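PDB 4Z6M: homoprotocatechuate 2,3-dioxygenase from Brevibacterium fuscum, which catalyses oxygen-dependent extradiol cleavage of the catechol ring of homoprotocatechuate at a bound iron(II) centre. Local coordinates for residues 32-37 with 259-264; 241-246 with 253-258; 7-12 with 94-99; 21-26 with 72-77; 174-179 with 192-197. The protein carries 1 engineered substitution. All blocks are in the same frame, centred on the assembly; numbering follows the deposited sequence. Where two conformers were deposited one is given.

Contact 1. Residues 32-37 with 259-264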
# COMPACT_ATOMS: atom_id res chain seq x y z
N ARG A 32 -6.44 28.90 -0.63
CA ARG A 32 -7.45 27.93 -1.04
C ARG A 32 -6.90 26.95 -2.06
O ARG A 32 -7.15 25.74 -1.98
CB ARG A 32 -8.68 28.64 -1.65
CG ARG A 32 -9.89 27.71 -1.75
CD ARG A 32 -11.04 28.38 -2.49
NE ARG A 32 -12.29 27.63 -2.40
CZ ARG A 32 -12.55 26.53 -3.09
NH1 ARG A 32 -11.66 26.04 -3.95
NH2 ARG A 32 -13.72 25.93 -2.94
N ASN A 33 -6.15 27.45 -3.04
CA ASN A 33 -5.59 26.57 -4.05
C ASN A 33 -4.69 25.49 -3.41
O ASN A 33 -4.69 24.33 -3.83
CB ASN A 33 -4.83 27.38 -5.11
CG ASN A 33 -4.17 26.50 -6.15
OD1 ASN A 33 -2.95 26.35 -6.14
ND2 ASN A 33 -4.96 25.93 -7.05
N PHE A 34 -3.93 25.88 -2.40
CA PHE A 34 -3.04 24.93 -1.73
C PHE A 34 -3.86 23.91 -0.93
O PHE A 34 -3.68 22.70 -1.08
CB PHE A 34 -2.07 25.68 -0.82
CG PHE A 34 -1.06 24.80 -0.12
CD1 PHE A 34 0.07 24.35 -0.80
CD2 PHE A 34 -1.20 24.46 1.22
CE1 PHE A 34 1.03 23.57 -0.16
CE2 PHE A 34 -0.25 23.67 1.86
CZ PHE A 34 0.86 23.24 1.17
N TYR A 35 -4.72 24.39 -0.03
CA TYR A 35 -5.37 23.48 0.89
C TYR A 35 -6.50 22.66 0.28
O TYR A 35 -6.74 21.52 0.71
CB TYR A 35 -5.89 24.22 2.11
CG TYR A 35 -4.77 24.70 3.03
CD1 TYR A 35 -4.17 23.82 3.92
CD2 TYR A 35 -4.33 26.00 3.02
CE1 TYR A 35 -3.14 24.23 4.75
CE2 TYR A 35 -3.32 26.43 3.86
CZ TYR A 35 -2.73 25.54 4.73
OH TYR A 35 -1.71 25.90 5.56
N VAL A 36 -7.20 23.24 -0.69
CA VAL A 36 -8.31 22.55 -1.34
C VAL A 36 -7.82 21.86 -2.60
O VAL A 36 -8.00 20.64 -2.74
CB VAL A 36 -9.49 23.51 -1.66
CG1 VAL A 36 -10.62 22.76 -2.38
CG2 VAL A 36 -10.02 24.12 -0.37
N ASP A 37 -7.25 22.59 -3.54
CA ASP A 37 -6.92 21.96 -4.83
C ASP A 37 -5.72 21.04 -4.74
O ASP A 37 -5.76 19.94 -5.28
CB ASP A 37 -6.75 22.99 -5.94
CG ASP A 37 -8.02 23.76 -6.17
OD1 ASP A 37 -9.10 23.14 -6.11
OD2 ASP A 37 -7.92 24.95 -6.42
N LEU A 259 5.16 23.26 2.78
CA LEU A 259 4.99 24.68 3.11
C LEU A 259 3.83 25.30 2.34
O LEU A 259 3.82 25.24 1.13
CB LEU A 259 6.28 25.47 2.83
CG LEU A 259 7.51 24.97 3.57
CD1 LEU A 259 8.72 25.68 3.04
CD2 LEU A 259 7.39 25.11 5.07
N ASP A 260 2.91 25.94 3.04
CA ASP A 260 1.78 26.64 2.40
C ASP A 260 2.26 27.98 1.81
O ASP A 260 3.43 28.34 1.95
CB ASP A 260 0.57 26.72 3.35
CG ASP A 260 0.50 27.99 4.19
OD1 ASP A 260 1.49 28.76 4.24
OD2 ASP A 260 -0.58 28.21 4.81
N PRO A 261 1.35 28.73 1.16
CA PRO A 261 1.79 29.94 0.48
C PRO A 261 2.37 31.04 1.38
O PRO A 261 3.14 31.86 0.90
CB PRO A 261 0.54 30.39 -0.28
CG PRO A 261 -0.15 29.08 -0.58
CD PRO A 261 0.02 28.31 0.70
N ASP A 262 1.99 31.04 2.67
CA ASP A 262 2.53 31.96 3.67
C ASP A 262 3.67 31.34 4.48
O ASP A 262 4.06 31.89 5.52
CB ASP A 262 1.42 32.42 4.60
CG ASP A 262 0.49 33.39 3.93
OD1 ASP A 262 0.93 34.48 3.55
OD2 ASP A 262 -0.67 33.03 3.71
N ASN A 263 4.18 30.21 3.99
CA ASN A 263 5.24 29.44 4.65
C ASN A 263 4.79 28.72 5.93
O ASN A 263 5.64 28.13 6.60
CB ASN A 263 6.50 30.30 4.90
CG ASN A 263 7.01 30.96 3.62
OD1 ASN A 263 6.94 30.37 2.55
ND2 ASN A 263 7.53 32.19 3.74
N HIS A 264 3.50 28.72 6.26
CA HIS A 264 3.02 27.85 7.35
C HIS A 264 3.37 26.40 6.98
O HIS A 264 3.09 25.95 5.88
CB HIS A 264 1.53 27.95 7.61
CG HIS A 264 1.05 29.31 7.98
ND1 HIS A 264 1.59 30.05 9.02
CD2 HIS A 264 0.04 30.04 7.48
CE1 HIS A 264 0.91 31.18 9.13
NE2 HIS A 264 -0.04 31.19 8.21
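F34, on helix 28-38, lays its side chain against the L259-P261 corner at the end of strand 254-259. Its CG is anti to the backbone N (chi1 -177°), beside the carbonyl carbon. Starting at the root, F34 CB touches P261 CD at 3.7 Å and has P261 CG close by, while CG also meets P261 CD. Farther out the two sides of the ring diverge. On one, CD2 and CE2 face the D260 methylene, with F34 CE2 3.5 Å from D260 CB. On the other, F34 CE1 comes within 3.5 Å of the carbonyl O of L259, and CZ lies almost as near it. D260 CA sits over one face in a CH-pi contact, 3.7 Å from the F34 ring centroid, and the ring stands nearly perpendicular to the carboxylate of D260.

That carboxylate is claimed by the next helix residue: Y35 OH donates to D260 OD2 at 2.7 Å, meeting it on the anti side and out of the carboxylate plane. The turn from D260 to N263 is type I, and its last residue, N263, has positive phi (71°), as in a type I turn with a G1 bulge. D260 thus accepts weakly from its own turn, D262 N and H264 N, through OD1 and from the tyrosine through OD2.

The hairpin joins strands 254-259 and 265-270 of the iron-binding half, whereas the helix belongs to the other half. Around them, Y35 packs on L23 of strand 15-25, L53 of strand 50-54, and L64 and L66 of strand 64-68.

Contact 2. Residues 241-246 with 253-258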
# COMPACT_ATOMS: atom_id res chain seq x y z
N ILE A 241 8.05 21.26 -0.93
CA ILE A 241 8.33 20.10 -0.08
C ILE A 241 9.57 20.43 0.73
O ILE A 241 10.66 20.58 0.17
CB ILE A 241 8.58 18.84 -0.91
CG1 ILE A 241 7.37 18.48 -1.77
CG2 ILE A 241 8.99 17.67 -0.01
CD1 ILE A 241 7.62 17.38 -2.76
N GLU A 242 9.40 20.61 2.03
CA GLU A 242 10.52 21.09 2.85
C GLU A 242 11.43 19.93 3.24
O GLU A 242 12.65 20.08 3.21
CB GLU A 242 9.99 21.78 4.12
CG GLU A 242 11.09 22.47 4.91
CD GLU A 242 10.72 22.81 6.33
OE1 GLU A 242 9.86 22.14 6.91
OE2 GLU A 242 11.31 23.79 6.86
N ARG A 243 10.84 18.82 3.67
CA ARG A 243 11.61 17.74 4.31
C ARG A 243 10.80 16.47 4.23
O ARG A 243 9.62 16.46 4.59
CB ARG A 243 11.87 18.09 5.77
CG ARG A 243 12.53 16.99 6.58
CD ARG A 243 12.75 17.35 8.04
NE ARG A 243 13.01 16.11 8.74
CZ ARG A 243 12.61 15.81 9.97
NH1 ARG A 243 12.12 16.74 10.77
NH2 ARG A 243 12.78 14.58 10.41
N GLY A 244 11.45 15.40 3.82
CA GLY A 244 10.82 14.09 3.77
C GLY A 244 10.62 13.63 2.33
O GLY A 244 11.20 14.19 1.39
N PRO A 245 9.81 12.59 2.14
CA PRO A 245 9.13 11.83 3.17
C PRO A 245 10.11 10.95 3.97
O PRO A 245 11.22 10.68 3.52
CB PRO A 245 8.16 10.97 2.38
CG PRO A 245 8.85 10.74 1.09
CD PRO A 245 9.62 12.00 0.82
N GLY A 246 9.72 10.57 5.17
CA GLY A 246 10.56 9.70 5.98
C GLY A 246 9.76 8.90 6.97
O GLY A 246 8.54 8.96 7.03
N ALA A 253 6.15 7.41 13.21
CA ALA A 253 5.21 7.69 12.13
C ALA A 253 5.92 7.96 10.82
O ALA A 253 7.05 8.45 10.77
CB ALA A 253 4.37 8.90 12.50
N PHE A 254 5.24 7.63 9.73
CA PHE A 254 5.70 8.01 8.40
C PHE A 254 5.27 9.49 8.20
O PHE A 254 4.18 9.86 8.65
CB PHE A 254 5.08 7.07 7.37
CG PHE A 254 5.72 7.10 6.01
CD1 PHE A 254 6.81 6.33 5.74
CD2 PHE A 254 5.20 7.88 4.99
CE1 PHE A 254 7.39 6.35 4.49
CE2 PHE A 254 5.79 7.92 3.76
CZ PHE A 254 6.89 7.14 3.51
N TYR A 255 6.10 10.31 7.58
CA TYR A 255 5.90 11.76 7.61
C TYR A 255 6.35 12.47 6.36
O TYR A 255 7.15 11.95 5.56
CB TYR A 255 6.65 12.35 8.82
CG TYR A 255 8.15 12.44 8.64
CD1 TYR A 255 8.72 13.52 8.01
CD2 TYR A 255 9.00 11.43 9.09
CE1 TYR A 255 10.09 13.61 7.82
CE2 TYR A 255 10.37 11.52 8.92
CZ TYR A 255 10.92 12.60 8.27
OH TYR A 255 12.29 12.72 8.12
N LEU A 256 5.89 13.72 6.26
CA LEU A 256 6.27 14.65 5.21
C LEU A 256 6.03 16.06 5.74
O LEU A 256 5.03 16.27 6.41
CB LEU A 256 5.39 14.44 3.97
CG LEU A 256 5.64 15.38 2.78
CD1 LEU A 256 7.03 15.18 2.19
CD2 LEU A 256 4.54 15.22 1.76
N TYR A 257 6.93 17.01 5.45
CA TYR A 257 6.66 18.41 5.76
C TYR A 257 6.62 19.25 4.47
O TYR A 257 7.54 19.18 3.66
CB TYR A 257 7.72 19.00 6.70
CG TYR A 257 7.80 18.29 8.02
CD1 TYR A 257 6.98 18.61 9.10
CD2 TYR A 257 8.71 17.24 8.19
CE1 TYR A 257 7.08 17.94 10.31
CE2 TYR A 257 8.80 16.57 9.37
CZ TYR A 257 7.99 16.92 10.43
OH TYR A 257 8.11 16.23 11.58
N ILE A 258 5.56 20.03 4.32
CA ILE A 258 5.37 20.89 3.19
C ILE A 258 5.06 22.31 3.69
O ILE A 258 4.72 22.51 4.87
CB ILE A 258 4.28 20.36 2.23
CG1 ILE A 258 2.93 20.31 2.93
CG2 ILE A 258 4.68 18.98 1.69
CD1 ILE A 258 1.80 19.75 2.09
O HOH W 1 14.81 14.41 7.32
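R243 and Y255 meet at their polar ends across a bulged antiparallel hairpin, in which strand 244-247 runs beside strand 254-259. R243 extends from CG to NE beside the Y257 ring and points the same way, its NH1 3.6 Å from Y257 CE2. Against Y255 it runs at about a right angle, and R243 NH2 gives a weak hydrogen bond of 3.0 Å to Y255 OH. A water accepts from R243 NE and donates to the same hydroxyl, which also pairs with D294; W304 adds a cation-pi contact to R243.

The backbone is irregular at R243. E242 and R243 both face Y257, forming a classic beta bulge, with E242 N bonded to Y257 O at 2.9 Å and R243 N only weakly to that same oxygen. Y257 N returns a straight bond to R243 O. A second shift in register separates this pair from G246 and Y255, where a cis peptide precedes P245.

The side chain of Y257 is about 4 Å from the iron, and its ring meets the metal ligand H214 edge-to-face, consistent with the hairpin lining the iron site.

G246 exchanges backbone bonds with Y255 in both directions. Y255 CG lies between the backbone N and the carbonyl carbon (chi1 75°), and the ring stands with one face to G246. G246 CA sits above that ring, 3.9 Å from the Y255 centroid.

Contact 3. Residues 7-12 with 94-99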
# COMPACT_ATOMS: atom_id res chain seq x y z
N LYS A 7 1.34 25.06 39.54
CA LYS A 7 0.16 24.22 39.36
C LYS A 7 -1.02 24.87 40.06
O LYS A 7 -1.00 25.02 41.29
CB LYS A 7 0.41 22.83 39.95
CG LYS A 7 -0.76 21.88 39.77
CD LYS A 7 -0.47 20.51 40.33
CE LYS A 7 -1.73 19.67 40.36
NZ LYS A 7 -1.49 18.26 40.77
N PRO A 8 -2.08 25.22 39.31
CA PRO A 8 -3.25 25.80 39.97
C PRO A 8 -3.90 24.88 41.00
O PRO A 8 -3.82 23.65 40.89
CB PRO A 8 -4.20 26.10 38.81
CG PRO A 8 -3.30 26.27 37.63
CD PRO A 8 -2.22 25.24 37.84
N VAL A 9 -4.57 25.47 41.98
CA VAL A 9 -5.51 24.70 42.79
C VAL A 9 -6.74 24.28 41.96
O VAL A 9 -7.24 23.18 42.11
CB VAL A 9 -5.92 25.49 44.06
CG1 VAL A 9 -7.00 24.76 44.85
CG2 VAL A 9 -4.68 25.71 44.92
N ALA A 10 -7.21 25.17 41.10
CA ALA A 10 -8.37 24.89 40.25
C ALA A 10 -8.11 23.67 39.35
O ALA A 10 -7.01 23.53 38.83
CB ALA A 10 -8.66 26.10 39.40
N PRO A 11 -9.11 22.79 39.17
CA PRO A 11 -8.87 21.60 38.34
C PRO A 11 -8.68 21.93 36.85
O PRO A 11 -9.31 22.84 36.33
CB PRO A 11 -10.14 20.78 38.52
CG PRO A 11 -11.19 21.80 38.78
CD PRO A 11 -10.49 22.79 39.69
N ALA A 12 -7.83 21.17 36.17
CA ALA A 12 -7.65 21.35 34.74
C ALA A 12 -8.94 20.97 34.00
O ALA A 12 -9.65 20.03 34.42
CB ALA A 12 -6.48 20.53 34.22
N TYR A 94 -6.96 29.17 33.82
CA TYR A 94 -6.09 30.17 33.25
C TYR A 94 -6.14 31.51 33.99
O TYR A 94 -5.14 32.22 34.05
CB TYR A 94 -6.35 30.34 31.75
CG TYR A 94 -5.67 29.23 30.95
CD1 TYR A 94 -4.32 29.30 30.64
CD2 TYR A 94 -6.36 28.07 30.58
CE1 TYR A 94 -3.69 28.29 29.95
CE2 TYR A 94 -5.74 27.05 29.90
CZ TYR A 94 -4.41 27.17 29.57
OH TYR A 94 -3.83 26.14 28.87
N GLN A 95 -7.28 31.83 34.60
CA GLN A 95 -7.35 33.01 35.46
C GLN A 95 -6.46 32.83 36.68
O GLN A 95 -5.76 33.76 37.08
CB GLN A 95 -8.80 33.35 35.82
CG GLN A 95 -9.49 33.98 34.62
CD GLN A 95 -10.98 34.24 34.83
OE1 GLN A 95 -11.62 33.65 35.71
NE2 GLN A 95 -11.53 35.12 34.00
N GLU A 96 -6.44 31.62 37.24
CA GLU A 96 -5.54 31.35 38.36
C GLU A 96 -4.06 31.45 37.97
O GLU A 96 -3.24 31.91 38.76
CB GLU A 96 -5.83 30.02 39.03
CG GLU A 96 -5.02 29.85 40.31
CD GLU A 96 -5.32 28.60 41.08
OE1 GLU A 96 -6.41 28.00 40.88
OE2 GLU A 96 -4.45 28.23 41.91
N LEU A 97 -3.73 31.03 36.74
CA LEU A 97 -2.38 31.24 36.19
C LEU A 97 -2.02 32.69 35.86
O LEU A 97 -0.88 32.97 35.49
CB LEU A 97 -2.18 30.40 34.93
CG LEU A 97 -2.15 28.88 35.11
CD1 LEU A 97 -2.19 28.17 33.76
CD2 LEU A 97 -0.94 28.46 35.93
N GLY A 98 -2.98 33.60 35.94
CA GLY A 98 -2.74 35.01 35.66
C GLY A 98 -2.68 35.33 34.18
O GLY A 98 -2.05 36.33 33.79
N CYS A 99 -3.34 34.50 33.37
CA CYS A 99 -3.29 34.68 31.93
C CYS A 99 -4.50 35.47 31.49
O CYS A 99 -5.59 35.38 32.08
CB CYS A 99 -3.30 33.33 31.23
SG CYS A 99 -1.80 32.36 31.48
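E96 reaches out from the end of helix 84-96 and takes two successive backbone N-H groups of the N-terminal arm, one on each carboxylate oxygen. V9 N donates to E96 OE2 at 2.8 Å with an N-H...O angle of 160°, and A10 N donates to E96 OE1 at 2.9 Å in a similarly straight bond. Both oxygens are met on their syn sides, the donors standing somewhat out of the carboxylate plane. The helix closes just beyond in a Schellman motif, G98 taking positive phi while G98 N and C99 N bond back to Q95 O and Y94 O.

E96 can span the distance because its chain is fully extended beyond CG, which is itself anti to the backbone N (chi1 -172°). Two bonds fix the tilt of the carboxylate as well as its position, and donation from two N-H groups would be expected to favour its ionised form.

Carbon atoms of the arm pack round the carboxylate. P8 CB lies over one face of it, 3.6 Å from E96 CD, and A10 CB comes within 3.3 Å of E96 OE1. V9 CB and CG2 lie beside OE2.

At this surface site P8 also packs on Y93 of the same helix, and the preceding K7 lies against K168 and D172 of helix 163-172. The arm before strand 15-25 is thereby laid across the helix end. Beside the carboxylate contact, the ring of P8 makes an apolar contact with L97 at an oblique angle, with P8 CG 3.6 Å from L97 CD2.

Contact 4. Residues 21-26 with 72-77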
# COMPACT_ATOMS: atom_id res chain seq x y z
N ALA A 21 -7.01 24.45 13.99
CA ALA A 21 -6.22 25.68 14.06
C ALA A 21 -6.88 26.75 13.19
O ALA A 21 -7.43 26.46 12.14
CB ALA A 21 -4.79 25.47 13.62
N GLU A 22 -6.75 28.00 13.64
CA GLU A 22 -7.09 29.17 12.82
C GLU A 22 -5.77 29.84 12.42
O GLU A 22 -5.01 30.29 13.29
CB GLU A 22 -7.98 30.15 13.60
CG GLU A 22 -8.41 31.32 12.73
CD GLU A 22 -9.30 32.34 13.41
OE1 GLU A 22 -9.53 32.25 14.65
OE2 GLU A 22 -9.83 33.21 12.67
N LEU A 23 -5.49 29.83 11.12
CA LEU A 23 -4.33 30.46 10.53
C LEU A 23 -4.74 31.72 9.80
O LEU A 23 -5.66 31.69 8.98
CB LEU A 23 -3.63 29.51 9.54
CG LEU A 23 -3.10 28.19 10.11
CD1 LEU A 23 -2.52 27.36 8.98
CD2 LEU A 23 -2.06 28.40 11.20
N VAL A 24 -4.00 32.80 10.03
CA VAL A 24 -4.13 33.99 9.20
C VAL A 24 -3.26 33.81 7.98
O VAL A 24 -2.10 33.40 8.07
CB VAL A 24 -3.77 35.28 9.97
CG1 VAL A 24 -3.89 36.49 9.06
CG2 VAL A 24 -4.68 35.43 11.19
N VAL A 25 -3.86 34.09 6.83
CA VAL A 25 -3.22 33.98 5.52
C VAL A 25 -3.36 35.31 4.78
O VAL A 25 -4.28 36.06 5.05
CB VAL A 25 -3.82 32.83 4.68
CG1 VAL A 25 -3.65 31.52 5.43
CG2 VAL A 25 -5.28 33.09 4.33
N THR A 26 -2.44 35.60 3.86
CA THR A 26 -2.39 36.92 3.23
C THR A 26 -3.18 37.00 1.93
O THR A 26 -3.65 38.09 1.56
CB THR A 26 -0.95 37.40 2.96
OG1 THR A 26 -0.23 36.45 2.16
CG2 THR A 26 -0.23 37.67 4.30
N ALA A 72 0.60 36.94 8.12
CA ALA A 72 0.42 35.50 8.31
C ALA A 72 0.92 35.04 9.68
O ALA A 72 2.02 35.41 10.10
CB ALA A 72 1.15 34.74 7.23
N ALA A 73 0.09 34.27 10.38
CA ALA A 73 0.33 33.93 11.78
C ALA A 73 -0.68 32.90 12.26
O ALA A 73 -1.76 32.77 11.65
CB ALA A 73 0.24 35.17 12.66
N LEU A 74 -0.36 32.19 13.34
CA LEU A 74 -1.36 31.42 14.07
C LEU A 74 -2.26 32.37 14.87
O LEU A 74 -1.75 33.15 15.67
CB LEU A 74 -0.67 30.45 15.02
CG LEU A 74 -1.63 29.69 15.97
CD1 LEU A 74 -2.45 28.64 15.22
CD2 LEU A 74 -0.89 29.06 17.13
N LYS A 75 -3.57 32.31 14.64
CA LYS A 75 -4.53 33.07 15.45
C LYS A 75 -5.03 32.29 16.65
O LYS A 75 -5.21 32.86 17.73
CB LYS A 75 -5.71 33.56 14.58
CG LYS A 75 -6.67 34.48 15.28
CD LYS A 75 -7.52 35.28 14.32
CE LYS A 75 -8.51 36.12 15.11
NZ LYS A 75 -8.97 37.30 14.34
N ALA A 76 -5.22 30.97 16.49
CA ALA A 76 -5.65 30.13 17.62
C ALA A 76 -5.39 28.68 17.32
O ALA A 76 -5.59 28.22 16.19
CB ALA A 76 -7.13 30.31 17.89
N MET A 77 -4.93 27.97 18.34
CA MET A 77 -4.88 26.52 18.32
C MET A 77 -5.88 26.00 19.32
O MET A 77 -5.84 26.37 20.49
CB MET A 77 -3.45 26.01 18.58
CG MET A 77 -2.72 26.65 19.71
SD MET A 77 -0.92 26.41 19.69
CE MET A 77 -0.77 24.84 19.18
O HOH W 2 -11.02 35.40 13.30
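E22 and A76 form a hydrogen-bonded antiparallel pair between strands 15-25 and 73-81, E22 N donating to A76 O at 2.8 Å. E22 O in turn accepts twice: from K75 N at 2.8 Å, and from A76 N in a longer bond that lies on a lone pair. K75 and A76 both facing E22 make a classic beta bulge. Past it the pairing resumes one residue out of step, with V24 N donating to A73 O at 2.8 Å and A73 N returning a longer bond to V24 O. At the two ends of this run, A21 CA and A72 CA make CA-H...O contacts with A76 O and V24 O, respectively.

These two strands open the successive beta-alpha-beta-beta-beta modules of the first half of the protein, in keeping with the vicinal oxygen chelate fold of the glyoxalase superfamily. Their antiparallel pairing joins one module to the other within a single mixed sheet.

Among polar side chains, E22 and K75 run side by side, pointing the same way, with E22 OE2 3.5 Å from K75 CD. The charged ends do not form a salt bridge, since E22 OE2 and K75 NZ remain 4.5 Å apart. A water donates to OE2 and accepts from NZ. E22 has further partners in R117 and T67.

Apolar contacts lie on the face bearing A21, L23 and L74. With chi2 at 72°, L74 CD1 comes 4.0 Å from L23 CD2, also reaching A21 CB. L212 of strand 211-218, in the iron-binding half, packs on both leucines.

Contact 5. Residues 174-179 with 192-197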
# COMPACT_ATOMS: atom_id res chain seq x y z
N GLY A 174 -2.76 18.33 31.99
CA GLY A 174 -3.24 16.97 31.79
C GLY A 174 -2.62 16.24 30.61
O GLY A 174 -2.90 15.06 30.38
N PHE A 175 -1.76 16.91 29.84
CA PHE A 175 -1.06 16.21 28.74
C PHE A 175 -0.03 15.26 29.33
O PHE A 175 0.59 15.57 30.35
CB PHE A 175 -0.37 17.19 27.80
CG PHE A 175 -1.32 18.03 26.98
CD1 PHE A 175 -1.90 19.16 27.50
CD2 PHE A 175 -1.58 17.71 25.64
CE1 PHE A 175 -2.77 19.93 26.73
CE2 PHE A 175 -2.42 18.50 24.88
CZ PHE A 175 -3.02 19.61 25.43
N ARG A 176 0.14 14.10 28.71
CA ARG A 176 1.09 13.09 29.18
C ARG A 176 2.22 12.97 28.16
O ARG A 176 1.98 12.78 26.96
CB ARG A 176 0.36 11.74 29.32
CG ARG A 176 -0.92 11.78 30.19
CD ARG A 176 -2.22 11.57 29.38
NE ARG A 176 -3.41 11.32 30.22
CZ ARG A 176 -4.67 11.17 29.77
NH1 ARG A 176 -4.96 11.25 28.47
NH2 ARG A 176 -5.65 10.93 30.63
N VAL A 177 3.46 13.09 28.65
CA VAL A 177 4.61 13.00 27.77
C VAL A 177 4.79 11.57 27.30
O VAL A 177 4.66 10.63 28.08
CB VAL A 177 5.89 13.53 28.45
CG1 VAL A 177 7.12 13.28 27.60
CG2 VAL A 177 5.71 15.02 28.73
N THR A 178 5.05 11.44 26.02
CA THR A 178 5.29 10.15 25.39
C THR A 178 6.74 9.99 25.05
O THR A 178 7.32 8.99 25.40
CB THR A 178 4.39 10.00 24.16
OG1 THR A 178 4.57 11.14 23.31
CG2 THR A 178 2.97 9.91 24.59
N GLU A 179 7.31 10.94 24.32
CA GLU A 179 8.71 10.88 23.94
C GLU A 179 9.38 12.24 24.12
O GLU A 179 8.71 13.27 24.16
CB GLU A 179 8.85 10.44 22.48
CG GLU A 179 8.12 9.12 22.20
CD GLU A 179 8.67 8.34 21.02
OE1 GLU A 179 9.87 8.42 20.81
OE2 GLU A 179 7.90 7.63 20.32
N TRP A 192 7.05 15.52 23.37
CA TRP A 192 5.79 15.17 22.72
C TRP A 192 4.79 14.78 23.79
O TRP A 192 5.16 14.11 24.72
CB TRP A 192 6.02 14.00 21.77
CG TRP A 192 6.75 14.33 20.50
CD1 TRP A 192 6.18 14.40 19.27
CD2 TRP A 192 8.15 14.57 20.31
NE1 TRP A 192 7.13 14.69 18.33
CE2 TRP A 192 8.34 14.82 18.94
CE3 TRP A 192 9.26 14.60 21.15
CZ2 TRP A 192 9.59 15.10 18.40
CZ3 TRP A 192 10.50 14.86 20.60
CH2 TRP A 192 10.65 15.13 19.23
N MET A 193 3.54 15.19 23.66
CA MET A 193 2.59 14.92 24.74
C MET A 193 1.16 14.84 24.23
O MET A 193 0.79 15.51 23.27
CB MET A 193 2.69 15.95 25.85
CG MET A 193 2.55 17.37 25.38
SD MET A 193 4.08 18.16 24.80
CE MET A 193 4.92 18.38 26.39
N HIS A 194 0.35 14.05 24.90
CA HIS A 194 -0.95 13.67 24.35
C HIS A 194 -2.08 13.73 25.36
O HIS A 194 -1.89 13.65 26.57
CB HIS A 194 -0.90 12.26 23.76
CG HIS A 194 -1.12 11.17 24.78
ND1 HIS A 194 -2.34 10.59 24.96
CD2 HIS A 194 -0.29 10.59 25.68
CE1 HIS A 194 -2.28 9.71 25.94
NE2 HIS A 194 -1.04 9.67 26.37
N ARG A 195 -3.28 13.82 24.80
CA ARG A 195 -4.54 13.56 25.49
C ARG A 195 -5.28 12.39 24.87
O ARG A 195 -5.75 11.52 25.61
CB ARG A 195 -5.43 14.81 25.51
CG ARG A 195 -4.90 15.90 26.43
CD ARG A 195 -4.96 15.55 27.91
NE ARG A 195 -6.32 15.34 28.37
CZ ARG A 195 -6.66 14.89 29.56
NH1 ARG A 195 -5.73 14.57 30.45
NH2 ARG A 195 -7.94 14.74 29.86
N LYS A 196 -5.37 12.31 23.54
CA LYS A 196 -6.28 11.34 22.87
C LYS A 196 -5.81 9.90 22.64
O LYS A 196 -6.55 9.09 22.07
CB LYS A 196 -6.72 11.88 21.51
CG LYS A 196 -5.66 11.88 20.41
CD LYS A 196 -6.18 12.58 19.17
CE LYS A 196 -5.17 12.60 18.05
NZ LYS A 196 -3.95 13.33 18.47
N GLY A 197 -4.61 9.55 23.06
CA GLY A 197 -4.17 8.15 22.97
C GLY A 197 -3.39 7.82 21.71
O GLY A 197 -3.24 6.66 21.35
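R176 lays its guanidinium flat on that of R195, planes 17° apart and centres 4.2 Å apart, with R195 NH1 over the middle of the R176 group. The pair lies at the open end of the beta hairpin formed by strands 176-182 and 188-194. The closeness of the like charges is probably offset by R195's other partners: D14 forms a salt bridge with its NH2, I15 O accepts from NE, and R195 NH1 donates to G174 O at 2.9 Å. G174 follows helix 163-172 in a Schellman motif.

R195 CG, anti to the carbonyl carbon (chi1 -71°), rests over a face of the F175 ring, 4.0 Å from its centroid; beyond CG the chain bends at chi2 and chi3. F175 CB touches M193 CG. R176 CD covers a face of the H194 ring, and the R176-H194 backbone pair bonds in both directions.

Two residues before H194, W192 bonds through N to E179 O and through O to T178 N. The side chain of W192 is about 5 Å from the bound iron. It also packs on the engineered residue Q200. T178 meets H194 at about a right angle, T178 CG2 lying 3.5 Å from H194 CD2.

From the N terminus, contact 3 returns the arm at 7-12 to the end of helix 84-96. Nested in that loop, contact 4 joins strand 15-25 to strand 73-81. Contact 1 begins within both loops and ends at 259-264, so it crosses contacts 3 and 4 and ties the first half to the iron-binding half. Contacts 5 and 2, in series, are nested inside its long loop; each closes a local hairpin, and both belong to the second sheet. Contact 1 touches contact 2 where F34 meets I258, and contact 4 where H264 reaches V24 O and D262 reaches T26. Contact 3 lies across the chain's centre from contacts 1 and 2.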